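PDB 3F8M: HTH-type transcriptional repressor PhnF from Mycobacterium smegmatis, which represses the phnDCE operon for phosphate uptake when phosphate is available in the cell, acting as a DNA-binding transcription factor of the GntR family. Local coordinates for residues Val18-Leu23 against Arg54-Glu59; Ile80-Gly85 against Met233-Val238; Val128-Arg133 against Leu144-Leu149; Arg174-Thr179 against Ser213-Asp218. One frame throughout, in Å; residues are numbered along the deposited sequence. Where two conformers were deposited one is given.

Interaction 1 (Val18-Leu23 against Arg54-Glu59); sequences VVRAEL and RQALRE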
# COMPACT_ATOMS: atom_id res chain seq x y z
N VAL A 18 -21.06 2.48 27.99
CA VAL A 18 -21.19 1.14 28.59
C VAL A 18 -21.44 0.04 27.55
O VAL A 18 -20.83 -1.03 27.64
CB VAL A 18 -22.24 1.12 29.74
CG1 VAL A 18 -22.54 -0.31 30.20
CG2 VAL A 18 -21.75 1.97 30.92
N VAL A 19 -22.30 0.30 26.56
CA VAL A 19 -22.53 -0.67 25.48
C VAL A 19 -21.24 -1.00 24.72
O VAL A 19 -20.95 -2.17 24.48
CB VAL A 19 -23.69 -0.28 24.51
CG1 VAL A 19 -23.20 0.61 23.35
CG2 VAL A 19 -24.39 -1.56 23.98
N ARG A 20 -20.45 0.03 24.38
CA ARG A 20 -19.15 -0.17 23.74
C ARG A 20 -18.19 -1.01 24.60
O ARG A 20 -17.41 -1.80 24.07
CB ARG A 20 -18.50 1.16 23.35
CG ARG A 20 -18.94 1.67 21.97
CD ARG A 20 -18.98 3.21 21.88
NE ARG A 20 -19.59 3.69 20.63
CZ ARG A 20 -20.85 4.11 20.51
NH1 ARG A 20 -21.67 4.11 21.57
NH2 ARG A 20 -21.31 4.51 19.34
N ALA A 21 -18.27 -0.86 25.92
CA ALA A 21 -17.42 -1.63 26.83
C ALA A 21 -17.93 -3.07 26.95
O ALA A 21 -17.13 -4.00 27.10
CB ALA A 21 -17.38 -0.97 28.22
N GLU A 22 -19.24 -3.23 26.90
CA GLU A 22 -19.86 -4.55 26.97
C GLU A 22 -19.54 -5.37 25.70
O GLU A 22 -19.37 -6.59 25.78
CB GLU A 22 -21.37 -4.45 27.23
CG GLU A 22 -21.75 -4.15 28.70
CD GLU A 22 -21.87 -5.42 29.56
OE1 GLU A 22 -21.27 -6.46 29.20
OE2 GLU A 22 -22.56 -5.36 30.61
N LEU A 23 -19.45 -4.69 24.55
CA LEU A 23 -19.12 -5.40 23.30
C LEU A 23 -17.66 -5.86 23.33
O LEU A 23 -17.34 -6.95 22.87
CB LEU A 23 -19.41 -4.55 22.05
CG LEU A 23 -20.89 -4.23 21.77
CD1 LEU A 23 -21.02 -3.15 20.74
CD2 LEU A 23 -21.68 -5.47 21.36
N ARG A 54 -25.99 -0.56 16.48
CA ARG A 54 -25.58 -0.56 15.06
C ARG A 54 -24.27 0.20 14.87
O ARG A 54 -23.36 -0.24 14.16
CB ARG A 54 -26.65 0.09 14.18
CG ARG A 54 -26.44 0.00 12.66
CD ARG A 54 -27.64 0.63 11.92
NE ARG A 54 -28.89 0.20 12.57
CZ ARG A 54 -30.12 0.61 12.25
NH1 ARG A 54 -30.30 1.48 11.26
NH2 ARG A 54 -31.16 0.14 12.93
N GLN A 55 -24.22 1.38 15.46
CA GLN A 55 -23.07 2.24 15.33
C GLN A 55 -21.84 1.64 16.04
O GLN A 55 -20.73 1.72 15.52
CB GLN A 55 -23.41 3.62 15.91
CG GLN A 55 -22.21 4.56 16.04
CD GLN A 55 -21.57 4.87 14.71
OE1 GLN A 55 -22.21 4.74 13.65
NE2 GLN A 55 -20.30 5.30 14.75
N ALA A 56 -22.02 1.07 17.23
CA ALA A 56 -20.86 0.50 17.92
C ALA A 56 -20.31 -0.68 17.11
O ALA A 56 -19.08 -0.83 16.96
CB ALA A 56 -21.21 0.08 19.35
N LEU A 57 -21.21 -1.49 16.53
CA LEU A 57 -20.76 -2.62 15.67
C LEU A 57 -20.05 -2.19 14.40
O LEU A 57 -19.03 -2.79 14.00
CB LEU A 57 -21.90 -3.58 15.33
CG LEU A 57 -22.48 -4.36 16.51
CD1 LEU A 57 -23.68 -5.17 16.06
CD2 LEU A 57 -21.42 -5.22 17.25
N ARG A 58 -20.57 -1.14 13.78
CA ARG A 58 -19.91 -0.55 12.64
C ARG A 58 -18.49 -0.03 12.96
O ARG A 58 -17.57 -0.19 12.12
CB ARG A 58 -20.81 0.52 12.01
CG ARG A 58 -20.18 1.15 10.82
CD ARG A 58 -21.08 1.17 9.61
NE ARG A 58 -20.32 1.84 8.57
CZ ARG A 58 -20.73 2.94 7.95
NH1 ARG A 58 -21.93 3.46 8.22
NH2 ARG A 58 -19.94 3.49 7.05
N GLU A 59 -18.29 0.51 14.16
CA GLU A 59 -16.96 0.97 14.61
C GLU A 59 -16.01 -0.22 14.79
O GLU A 59 -14.84 -0.16 14.40
CB GLU A 59 -17.07 1.77 15.91
CG GLU A 59 -17.83 3.12 15.76
CD GLU A 59 -18.14 3.79 17.11
OE1 GLU A 59 -17.53 3.39 18.12
OE2 GLU A 59 -19.01 4.71 17.16
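Arg20 and Leu23 of helix 15-29 meet Gln55, Ala56, Leu57 and Glu59 of helix 50-62 in the winged helix-turn-helix domain; helix 50-62 carries the end of the predicted DNA-binding motif. The short segments cross at -48°, with axes 10.1 Å apart at closest approach.

The polar part is a side-on salt bridge. With CG anti to its carbonyl carbon (chi1 -66°) and an extended chain, Glu59 reaches Arg20. Arg20 NE bonds Glu59 OE1 at 3.3 Å and Arg20 NH2 bonds Glu59 OE2 at 3.2 Å, both nearly straight and close to the guanidinium plane. The carboxylate is turned 37° from that plane, which puts the NH2 donor above it. The third nitrogen, Arg20 NH1, goes back to His16 O on its own helix, so the guanidinium is fixed from two directions. Glu59 OE2 also accepts from Gln55 NE2, at 2.8 Å through its anti lone pair, which helps set the rotation of the carboxylate.

Beside it, Leu23, whose neighbours also include Phe36 and Leu60, sends CD1 to within 3.5 Å of Ala56 CB, and its two methyls both reach Leu57 CD2, the two leucine side chains crossing at about a right angle. The small Ala56 sits at the closest backbone pairing, opposite Arg20, and joins both parts: its CB touches Arg20 CG and lies 4.1 Å above the centre of the guanidinium.

Interaction 2 (Ile80-Gly85 against Met233-Val238); sequences IRQPLG and MTFTAV
Ile80-Pro83 and Met233-Thr236, from strand 80-83 and the last strand of the chain, 233-240, form a parallel pair, two strands within this chain, which a strand of the second subunit extends antiparallel along residues 235-238, across the dimer interface.

Four backbone bonds alternate along the pair: Thr234 N to Ile80 O, Gln82 N to Thr234 O, Thr236 N to Gln82 O and Leu84 N to Thr236 O. The third is the longest, 3.1 Å from Thr236 N to Gln82 O, its donor well above the carbonyl plane.

On the face of Ile80, Gln82, Met233 and Phe235, the bent Met233 chain folds toward strand 80-83. Its CE meets Ile80 CB at 3.7 Å, and its SD lies 4.0 Å above the Phe235 ring, toward the rim. Gln82 runs alongside Phe235, amide and ring planes 6° apart, with Gln82 CG 3.9 Å from Phe235 CE1; Gln82 NE2 makes a weak hydrogen bond to Tyr228 OH. Beyond the Pro83-Thr236 bridge, Leu84 CD2 touches Phe235 CD1 and Leu84 CD1 touches Ala237 CB.

On the face of Arg81, Thr234, Pro83 and Thr236, Thr234 OG1 bonds Asp186 of the second subunit, and Thr236 CG2 lies over one face of the Arg81 guanidinium, 3.7 Å from Arg81 NH2. With chi1 73°, Thr236 OG1 stands between its own N and carbonyl carbon, where it meets a water 2.9 Å away that donates to Arg81 O.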
# COMPACT_ATOMS: atom_id res chain seq x y z
N ILE A 80 -3.28 -6.70 11.10
CA ILE A 80 -2.30 -5.79 11.70
C ILE A 80 -2.27 -4.52 10.90
O ILE A 80 -2.21 -4.57 9.69
CB ILE A 80 -0.88 -6.40 11.77
CG1 ILE A 80 -0.86 -7.55 12.77
CG2 ILE A 80 0.12 -5.38 12.31
CD1 ILE A 80 0.12 -8.64 12.40
N ARG A 81 -2.37 -3.37 11.59
CA ARG A 81 -2.36 -2.06 10.93
C ARG A 81 -0.99 -1.42 11.14
O ARG A 81 -0.67 -0.86 12.19
CB ARG A 81 -3.49 -1.17 11.50
CG ARG A 81 -4.88 -1.68 11.14
CD ARG A 81 -5.97 -0.91 11.91
NE ARG A 81 -5.86 0.52 11.67
CZ ARG A 81 -6.45 1.16 10.67
NH1 ARG A 81 -7.23 0.51 9.81
NH2 ARG A 81 -6.26 2.47 10.53
N GLN A 82 -0.15 -1.56 10.14
CA GLN A 82 1.21 -1.12 10.27
C GLN A 82 1.50 0.22 9.61
O GLN A 82 1.31 0.36 8.39
CB GLN A 82 2.08 -2.20 9.65
CG GLN A 82 3.52 -1.85 9.55
CD GLN A 82 4.37 -3.07 9.71
OE1 GLN A 82 5.27 -3.09 10.53
NE2 GLN A 82 4.08 -4.11 8.92
N PRO A 83 1.98 1.21 10.39
CA PRO A 83 2.38 2.50 9.84
C PRO A 83 3.53 2.29 8.85
O PRO A 83 4.40 1.44 9.08
CB PRO A 83 2.88 3.27 11.07
CG PRO A 83 2.34 2.53 12.26
CD PRO A 83 2.26 1.11 11.84
N LEU A 84 3.50 3.01 7.72
CA LEU A 84 4.66 3.01 6.83
C LEU A 84 5.72 3.90 7.49
O LEU A 84 5.42 4.96 8.02
CB LEU A 84 4.31 3.47 5.41
CG LEU A 84 3.63 2.45 4.49
CD1 LEU A 84 3.09 3.17 3.27
CD2 LEU A 84 4.57 1.31 4.07
N GLY A 85 6.95 3.42 7.53
CA GLY A 85 8.02 4.21 8.15
C GLY A 85 8.97 3.27 8.85
O GLY A 85 9.08 2.11 8.45
N MET A 233 -2.96 -7.90 6.64
CA MET A 233 -2.19 -6.70 6.82
C MET A 233 -2.85 -5.49 6.20
O MET A 233 -3.38 -5.58 5.08
CB MET A 233 -0.78 -6.94 6.23
CG MET A 233 0.10 -5.71 6.16
SD MET A 233 0.65 -5.17 7.80
CE MET A 233 0.99 -6.77 8.56
N THR A 234 -2.80 -4.38 6.91
CA THR A 234 -3.18 -3.06 6.39
C THR A 234 -2.03 -2.12 6.61
O THR A 234 -1.45 -2.13 7.69
CB THR A 234 -4.41 -2.50 7.13
OG1 THR A 234 -5.51 -3.37 6.91
CG2 THR A 234 -4.76 -1.15 6.62
N PHE A 235 -1.70 -1.29 5.62
CA PHE A 235 -0.75 -0.22 5.84
C PHE A 235 -1.42 1.11 5.97
O PHE A 235 -2.40 1.38 5.29
CB PHE A 235 0.26 -0.19 4.70
CG PHE A 235 1.19 -1.36 4.71
CD1 PHE A 235 2.22 -1.42 5.65
CD2 PHE A 235 1.02 -2.39 3.84
CE1 PHE A 235 3.06 -2.50 5.69
CE2 PHE A 235 1.85 -3.49 3.88
CZ PHE A 235 2.88 -3.53 4.80
N THR A 236 -0.91 1.94 6.87
CA THR A 236 -1.40 3.28 7.10
C THR A 236 -0.25 4.26 6.91
O THR A 236 0.91 3.95 7.19
CB THR A 236 -1.96 3.49 8.52
OG1 THR A 236 -0.88 3.53 9.45
CG2 THR A 236 -2.95 2.37 8.92
N ALA A 237 -0.58 5.45 6.41
CA ALA A 237 0.44 6.43 6.11
C ALA A 237 -0.15 7.78 6.37
O ALA A 237 -1.20 8.15 5.81
CB ALA A 237 0.92 6.28 4.67
N VAL A 238 0.48 8.51 7.28
CA VAL A 238 0.07 9.86 7.59
C VAL A 238 1.11 10.78 6.97
O VAL A 238 2.30 10.62 7.26
CB VAL A 238 -0.03 10.08 9.10
CG1 VAL A 238 -0.56 11.46 9.41
CG2 VAL A 238 -0.93 9.04 9.71
O HOH W 1 -1.46 2.03 11.85

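Interaction 3 (Val128-Arg133 against Leu144-Leu149); sequences VLQLER and LETTKL
Leu129-Arg133 and Glu145-Leu149 pair as the antiparallel arms of a beta hairpin of the six-stranded UTRA sheet, 163° between their directions. Six backbone bonds join them, two in each of the hydrogen-bonded pairs Leu129-Leu149, Leu131-Thr147 and Arg133-Glu145. Strands 100-111 and 220-229 flank the hairpin.

On the face of Gln130, Glu132, Thr146 and Lys148, the Thr146 hydroxyl donates to the anti lone pair of Glu132 OE2 at 2.6 Å, the side chains lying side by side. Thr146 CG2, anti to its backbone N (OG1 at chi1 -54°), turns instead to Gln130, 3.3 Å from Gln130 OE1. That same oxygen lies 3.3 Å from Lys148 CE, whose extended chain runs alongside Gln130. Glu132 OE1 has a salt bridge with Arg193.

On the opposite face, that of Leu129, Leu131, Arg133, Glu145, Thr147 and Leu149, Arg133 and Glu145 lie alongside each other, their end groups nearly coplanar. In the Glu145 conformer given, one of two modelled, Arg133 NE at 3.1 Å and Arg133 NH1 at 3.3 Å converge on Glu145 OE1, NH1 using the syn lone pair. Leu131 CD2 packs 3.6 Å above one guanidinium face, while Arg133 NH2 bonds His163 O and Ala165 O. A water lies within hydrogen-bonding distance of Glu145 OE1, Leu131 O and Thr147 OG1.

Glu132, buried and facing both Arg193 and the Thr146 hydroxyl, is probably ionised; Arg133 would favour the same for Glu145 in that conformer.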
# COMPACT_ATOMS: atom_id res chain seq x y z
N VAL A 128 27.24 -10.13 0.99
CA VAL A 128 25.88 -9.70 1.36
C VAL A 128 25.39 -10.78 2.32
O VAL A 128 25.54 -11.99 2.02
CB VAL A 128 25.00 -9.62 0.13
CG1 VAL A 128 23.44 -9.54 0.56
CG2 VAL A 128 25.40 -8.41 -0.66
N LEU A 129 24.86 -10.36 3.47
CA LEU A 129 24.27 -11.28 4.41
C LEU A 129 22.78 -11.14 4.24
O LEU A 129 22.28 -10.04 4.36
CB LEU A 129 24.69 -10.95 5.85
CG LEU A 129 24.11 -11.82 6.97
CD1 LEU A 129 24.42 -13.29 6.73
CD2 LEU A 129 24.64 -11.33 8.39
N GLN A 130 22.08 -12.25 3.97
CA GLN A 130 20.60 -12.18 3.81
C GLN A 130 19.91 -12.87 4.97
O GLN A 130 20.26 -14.01 5.30
CB GLN A 130 20.18 -12.85 2.52
CG GLN A 130 18.63 -12.91 2.32
CD GLN A 130 18.26 -13.56 1.01
OE1 GLN A 130 18.22 -12.89 -0.01
NE2 GLN A 130 17.94 -14.84 1.04
N LEU A 131 18.94 -12.18 5.57
CA LEU A 131 18.15 -12.72 6.62
C LEU A 131 16.74 -12.90 6.06
O LEU A 131 16.13 -11.95 5.53
CB LEU A 131 18.07 -11.73 7.79
CG LEU A 131 17.08 -12.13 8.91
CD1 LEU A 131 17.41 -13.51 9.56
CD2 LEU A 131 17.03 -11.02 9.95
N GLU A 132 16.22 -14.12 6.18
CA GLU A 132 14.81 -14.38 5.80
C GLU A 132 14.06 -14.87 7.00
O GLU A 132 14.54 -15.72 7.75
CB GLU A 132 14.69 -15.46 4.75
CG GLU A 132 14.89 -15.02 3.37
CD GLU A 132 13.99 -15.79 2.37
OE1 GLU A 132 13.96 -17.05 2.39
OE2 GLU A 132 13.38 -15.11 1.52
N ARG A 133 12.89 -14.27 7.22
CA ARG A 133 12.09 -14.58 8.39
C ARG A 133 10.62 -14.54 7.94
O ARG A 133 10.26 -13.81 7.00
CB ARG A 133 12.28 -13.53 9.47
CG ARG A 133 13.71 -13.55 10.10
CD ARG A 133 13.84 -12.66 11.31
NE ARG A 133 13.57 -11.25 11.13
CZ ARG A 133 13.71 -10.35 12.11
NH1 ARG A 133 13.43 -9.08 11.90
NH2 ARG A 133 14.12 -10.74 13.30
N LEU A 144 6.54 -12.73 4.64
CA LEU A 144 7.92 -13.22 4.48
C LEU A 144 8.79 -11.99 4.18
O LEU A 144 8.52 -11.22 3.21
CB LEU A 144 7.95 -14.24 3.33
CG LEU A 144 9.35 -14.67 2.85
CD1 LEU A 144 9.94 -15.63 3.88
CD2 LEU A 144 9.34 -15.34 1.50
N GLU A 145 9.81 -11.82 5.02
CA GLU A 145 10.68 -10.65 5.02
C GLU A 145 12.08 -11.13 4.64
O GLU A 145 12.61 -12.00 5.33
CB GLU A 145 10.74 -10.14 6.45
CG GLU A 145 11.55 -8.88 6.66
CD GLU A 145 11.78 -8.60 8.11
OE1 GLU A 145 12.46 -9.46 8.79
OE2 GLU A 145 11.27 -7.52 8.55
N THR A 146 12.63 -10.58 3.56
CA THR A 146 13.95 -10.99 3.07
C THR A 146 14.80 -9.74 3.08
O THR A 146 14.52 -8.80 2.31
CB THR A 146 13.80 -11.56 1.66
OG1 THR A 146 12.79 -12.61 1.67
CG2 THR A 146 15.18 -12.11 1.12
N THR A 147 15.79 -9.69 3.97
CA THR A 147 16.56 -8.48 4.13
C THR A 147 17.97 -8.79 3.63
O THR A 147 18.54 -9.77 4.07
CB THR A 147 16.65 -8.04 5.59
OG1 THR A 147 15.31 -7.79 6.09
CG2 THR A 147 17.47 -6.72 5.75
N LYS A 148 18.45 -8.02 2.68
CA LYS A 148 19.84 -8.16 2.17
C LYS A 148 20.66 -7.03 2.78
O LYS A 148 20.32 -5.88 2.64
CB LYS A 148 19.88 -8.05 0.65
CG LYS A 148 19.27 -9.28 0.03
CD LYS A 148 19.13 -9.12 -1.46
CE LYS A 148 18.35 -10.32 -2.00
NZ LYS A 148 18.38 -10.30 -3.50
N LEU A 149 21.76 -7.38 3.42
CA LEU A 149 22.56 -6.41 4.14
C LEU A 149 23.97 -6.45 3.56
O LEU A 149 24.45 -7.53 3.22
CB LEU A 149 22.67 -6.84 5.62
CG LEU A 149 21.37 -6.96 6.44
CD1 LEU A 149 21.60 -7.70 7.76
CD2 LEU A 149 20.88 -5.50 6.68
O HOH W 2 14.49 -10.21 7.25

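Interaction 4 (Arg174-Thr179 against Ser213-Asp218); sequences RGIAFT and SYDQDD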
# COMPACT_ATOMS: atom_id res chain seq x y z
N ARG A 174 23.94 -0.46 17.08
CA ARG A 174 25.30 -0.40 16.52
C ARG A 174 25.71 1.04 16.06
O ARG A 174 26.74 1.22 15.42
CB ARG A 174 25.47 -1.45 15.41
CG ARG A 174 25.35 -2.92 15.93
CD ARG A 174 25.03 -3.95 14.80
NE ARG A 174 25.31 -5.32 15.20
CZ ARG A 174 26.40 -6.01 14.83
NH1 ARG A 174 27.30 -5.46 14.04
NH2 ARG A 174 26.57 -7.25 15.25
N GLY A 175 24.89 2.03 16.41
CA GLY A 175 25.16 3.45 16.12
C GLY A 175 24.73 3.90 14.74
O GLY A 175 25.24 4.90 14.21
N ILE A 176 23.82 3.15 14.13
CA ILE A 176 23.38 3.42 12.75
C ILE A 176 21.94 3.85 12.82
O ILE A 176 21.07 3.10 13.29
CB ILE A 176 23.55 2.16 11.86
CG1 ILE A 176 25.03 1.73 11.82
CG2 ILE A 176 22.97 2.37 10.44
CD1 ILE A 176 25.28 0.32 11.25
N ALA A 177 21.67 5.07 12.39
CA ALA A 177 20.33 5.64 12.56
C ALA A 177 19.56 5.50 11.25
O ALA A 177 20.14 5.71 10.18
CB ALA A 177 20.41 7.10 12.94
N PHE A 178 18.27 5.19 11.36
CA PHE A 178 17.41 5.07 10.18
C PHE A 178 16.93 6.46 9.89
O PHE A 178 16.09 6.99 10.61
CB PHE A 178 16.25 4.08 10.42
CG PHE A 178 16.67 2.63 10.36
CD1 PHE A 178 16.49 1.88 9.19
CD2 PHE A 178 17.24 2.01 11.47
CE1 PHE A 178 16.90 0.53 9.13
CE2 PHE A 178 17.64 0.66 11.43
CZ PHE A 178 17.47 -0.09 10.25
N THR A 179 17.51 7.06 8.85
CA THR A 179 17.33 8.47 8.54
C THR A 179 16.38 8.67 7.35
O THR A 179 15.51 9.53 7.37
CB THR A 179 18.70 9.14 8.32
OG1 THR A 179 19.54 8.84 9.45
CG2 THR A 179 18.58 10.68 8.15
N SER A 213 16.85 1.44 2.95
CA SER A 213 17.00 2.35 4.07
C SER A 213 18.39 2.93 4.05
O SER A 213 19.35 2.26 3.64
CB SER A 213 16.80 1.62 5.42
OG SER A 213 15.54 1.03 5.49
N TYR A 214 18.47 4.17 4.52
CA TYR A 214 19.67 4.96 4.52
C TYR A 214 19.91 5.58 5.91
O TYR A 214 18.96 5.98 6.61
CB TYR A 214 19.55 6.09 3.49
CG TYR A 214 19.34 5.61 2.06
CD1 TYR A 214 20.42 5.30 1.25
CD2 TYR A 214 18.05 5.45 1.56
CE1 TYR A 214 20.22 4.84 -0.05
CE2 TYR A 214 17.83 4.99 0.28
CZ TYR A 214 18.91 4.70 -0.51
OH TYR A 214 18.68 4.27 -1.77
N ASP A 215 21.18 5.64 6.27
CA ASP A 215 21.60 6.07 7.61
C ASP A 215 21.89 7.57 7.64
O ASP A 215 21.62 8.30 6.68
CB ASP A 215 22.79 5.23 8.14
CG ASP A 215 24.09 5.50 7.40
OD1 ASP A 215 24.21 6.55 6.72
OD2 ASP A 215 25.02 4.67 7.50
N GLN A 216 22.48 8.01 8.75
CA GLN A 216 22.75 9.44 8.99
C GLN A 216 23.76 10.04 8.00
O GLN A 216 23.79 11.27 7.80
CB GLN A 216 23.17 9.67 10.45
CG GLN A 216 24.48 8.98 10.87
CD GLN A 216 24.24 7.62 11.55
OE1 GLN A 216 23.44 6.81 11.07
NE2 GLN A 216 24.94 7.37 12.66
N ASP A 217 24.58 9.19 7.38
CA ASP A 217 25.49 9.62 6.33
C ASP A 217 24.95 9.36 4.92
O ASP A 217 25.71 9.46 3.95
CB ASP A 217 26.83 8.91 6.47
CG ASP A 217 27.53 9.26 7.76
OD1 ASP A 217 27.44 10.44 8.17
OD2 ASP A 217 28.13 8.36 8.38
N ASP A 218 23.68 8.99 4.83
CA ASP A 218 23.07 8.57 3.57
C ASP A 218 23.75 7.34 2.96
O ASP A 218 23.85 7.22 1.74
CB ASP A 218 23.09 9.74 2.58
CG ASP A 218 21.93 9.71 1.64
OD1 ASP A 218 20.79 9.35 2.08
OD2 ASP A 218 22.16 10.05 0.47
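Gln216 reaches from the turn after strand 206-214 back to the loop Gly175-Thr179, and its amide binds that backbone with both ends. Gln216 NE2 donates to Gly175 O at 2.9 Å, with the acceptor close to the amide plane, while Gln216 OE1 accepts from Ala177 N at 2.8 Å. The side chain starts with CG between its own backbone N and carbonyl carbon (chi1 63°) and bends at chi2, which places CD; Ala177 CB lies 3.6 Å from Gln216 OE1.

Asp215 opens a type I turn to Asp218, and its OD1 takes Asp217 N from above the carboxylate plane in an Asx turn. Its CB packs on Ile176 CG2 at 3.7 Å, the two side chains crossing obliquely, while OD2 pairs with Arg153. Thr179 N bonds Tyr214 O, and Asp215 CA approaches Ala177 O to 3.0 Å in a CA-H...O contact.

Ser213 comes to the edge of the Phe178 ring, its CB 3.8 Å from Phe178 CD1; its hydroxyl bonds Glu222, and Tyr168 stacks on the ring.

The direct hydrogen bonds between loop and turn in this UTRA domain are all between neutral groups, which probably helps hold the loop against the turn.

Along the chain, interaction 1 is complete within the N-terminal DNA-binding domain before interaction 2 begins. Interaction 2 brings residues 80-85 together with the C-terminal strand, and interactions 3 and 4 follow one another in the long connection between them. Those two share the six-stranded UTRA sheet: interaction 3 joins the hairpin of strands 127-137 and 140-150, interaction 4 lies at the end of strand 206-214, and their centres are 18 Å apart. Interaction 1 is remote, its centre about 42 Å from that of interaction 3 and 24 Å from that of interaction 2. Interactions 1, 2 and 4 touch the second subunit, so dimer contacts involve both the DNA-binding and UTRA parts of the repressor.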